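Local coordinates for protein CD180 antigen (Mus musculus, PDB 3T6Q) that probably cooperates with MD-1 and TLR4 in the B-cell response to bacterial lipopolysaccharide and leads to NF-kappa-B activation, at residues H264-F267 and T273-C276. Residues are numbered along the deposited sequence; the frame is centred on the assembly and turned at random.
Sequences HYFF and TFHC. With CU (copper (II) ion), chain J.
In both Phe266 and Phe274 CG stands opposite the carbonyl carbon, on the side of the backbone N (chi1 -78° and -60°), which brings the CE1 corner of Phe266 up to the CZ end of Phe274. The two ring planes are nearly parallel, 13° apart. With centroids 5.8 Å from one another, the rings are displaced laterally and touch at their rims, neither lying over the other. CE1 of Phe266 comes to 3.6 Å from CZ of Phe274 and to 3.8 Å from CE1 of Phe274. The CG2 methyl of Thr273 touches both rings: it sits 4.1 Å from Phe266 CE1, at that ring's edge near its plane, and lies 3.9 Å above the plane of the neighbouring Phe274 ring, over its centre. Both segments belong to leucine-rich repeat 8 of the extracellular solenoid of this Toll-like receptor family member, in the loop that leaves strand 255-260 and returns to strand 282-284, and the three touching residues are buried inside this turn of the solenoid. The Phe274 ring also packs edge-to-face with Phe277, while OG1 of Thr273 is hydrogen-bonded to Ser270 O. His275, with ND1 hydrogen-bonded to Asn272 O, binds a copper ion through NE2 at 2.0 Å; Glu249 also binds the copper, through OE2. Cys276 closes a disulfide with Cys252, a covalent tie back to the chain ahead of strand 255-260.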
loop_
_atom_site.group_PDB
_atom_site.type_symbol
_atom_site.label_atom_id
_atom_site.label_comp_id
_atom_site.label_asym_id
_atom_site.label_seq_id
_atom_site.Cartn_x
_atom_site.Cartn_y
_atom_site.Cartn_z
ATOM N N HIS A 264 18.296 -21.336 -3.399
ATOM C CA HIS A 264 17.707 -22.445 -2.638
ATOM C C HIS A 264 18.775 -23.291 -2.039
ATOM O O HIS A 264 19.930 -23.322 -2.534
ATOM C CB HIS A 264 16.769 -23.302 -3.512
ATOM C CG HIS A 264 15.505 -22.579 -3.887
ATOM N ND1 HIS A 264 14.485 -22.399 -3.002
ATOM C CD2 HIS A 264 15.143 -21.920 -5.055
ATOM C CE1 HIS A 264 13.504 -21.696 -3.590
ATOM N NE2 HIS A 264 13.912 -21.380 -4.849
ATOM N N TYR A 265 18.421 -24.002 -0.976
ATOM C CA TYR A 265 19.424 -24.768 -0.243
ATOM C C TYR A 265 19.546 -26.197 -0.782
ATOM O O TYR A 265 18.830 -27.091 -0.333
ATOM C CB TYR A 265 19.096 -24.759 1.248
ATOM C CG TYR A 265 20.191 -25.283 2.157
ATOM C CD1 TYR A 265 19.965 -26.398 2.983
ATOM C CD2 TYR A 265 21.452 -24.669 2.202
ATOM C CE1 TYR A 265 20.954 -26.875 3.824
ATOM C CE2 TYR A 265 22.449 -25.141 3.051
ATOM C CZ TYR A 265 22.186 -26.245 3.850
ATOM O OH TYR A 265 23.152 -26.728 4.687
ATOM N N PHE A 266 20.460 -26.396 -1.741
ATOM C CA PHE A 266 20.704 -27.706 -2.326
ATOM C C PHE A 266 21.740 -28.570 -1.578
ATOM O O PHE A 266 21.548 -29.772 -1.515
ATOM C CB PHE A 266 21.106 -27.616 -3.806
ATOM C CG PHE A 266 19.947 -27.369 -4.769
ATOM C CD1 PHE A 266 19.479 -28.405 -5.614
ATOM C CD2 PHE A 266 19.363 -26.099 -4.911
ATOM C CE1 PHE A 266 18.436 -28.152 -6.541
ATOM C CE2 PHE A 266 18.334 -25.845 -5.834
ATOM C CZ PHE A 266 17.860 -26.876 -6.638
ATOM N N PHE A 267 22.793 -27.983 -1.011
ATOM C CA PHE A 267 23.827 -28.750 -0.237
ATOM C C PHE A 267 23.476 -30.228 0.085
ATOM O O PHE A 267 22.394 -30.511 0.615
ATOM C CB PHE A 267 24.189 -28.005 1.069
ATOM C CG PHE A 267 25.225 -28.716 1.913
ATOM C CD1 PHE A 267 24.849 -29.403 3.079
ATOM C CD2 PHE A 267 26.578 -28.715 1.544
ATOM C CE1 PHE A 267 25.799 -30.070 3.860
ATOM C CE2 PHE A 267 27.529 -29.387 2.319
ATOM C CZ PHE A 267 27.141 -30.066 3.477
ATOM N N THR A 273 18.079 -35.936 -7.721
ATOM C CA THR A 273 17.432 -34.615 -7.582
ATOM C C THR A 273 16.857 -34.083 -8.915
ATOM O O THR A 273 15.782 -33.491 -8.915
ATOM C CB THR A 273 18.407 -33.566 -7.022
ATOM O OG1 THR A 273 18.849 -33.996 -5.731
ATOM C CG2 THR A 273 17.736 -32.162 -6.906
ATOM N N PHE A 274 17.583 -34.289 -10.024
ATOM C CA PHE A 274 17.199 -33.683 -11.299
ATOM C C PHE A 274 16.567 -34.658 -12.304
ATOM O O PHE A 274 16.482 -34.357 -13.504
ATOM C CB PHE A 274 18.412 -32.965 -11.924
ATOM C CG PHE A 274 18.959 -31.863 -11.030
ATOM C CD1 PHE A 274 18.260 -30.653 -10.892
ATOM C CD2 PHE A 274 20.134 -32.048 -10.321
ATOM C CE1 PHE A 274 18.741 -29.626 -10.050
ATOM C CE2 PHE A 274 20.637 -31.022 -9.491
ATOM C CZ PHE A 274 19.940 -29.830 -9.346
ATOM N N HIS A 275 16.059 -35.790 -11.823
ATOM C CA HIS A 275 15.496 -36.769 -12.780
ATOM C C HIS A 275 14.300 -36.260 -13.580
ATOM O O HIS A 275 14.080 -36.780 -14.661
ATOM C CB HIS A 275 15.163 -38.112 -12.100
ATOM C CG HIS A 275 13.941 -38.061 -11.208
ATOM N ND1 HIS A 275 14.002 -37.765 -9.888
ATOM C CD2 HIS A 275 12.590 -38.264 -11.502
ATOM C CE1 HIS A 275 12.761 -37.799 -9.355
ATOM N NE2 HIS A 275 11.898 -38.103 -10.346
ATOM N N CYS A 276 13.544 -35.247 -13.084
ATOM C CA CYS A 276 12.499 -34.592 -13.901
ATOM C C CYS A 276 12.931 -33.474 -14.872
ATOM O O CYS A 276 12.063 -32.834 -15.518
ATOM C CB CYS A 276 11.303 -34.110 -13.045
ATOM S SG CYS A 276 10.200 -35.487 -12.619
HETATM CU CU CU J . 9.984 -38.506 -9.757
#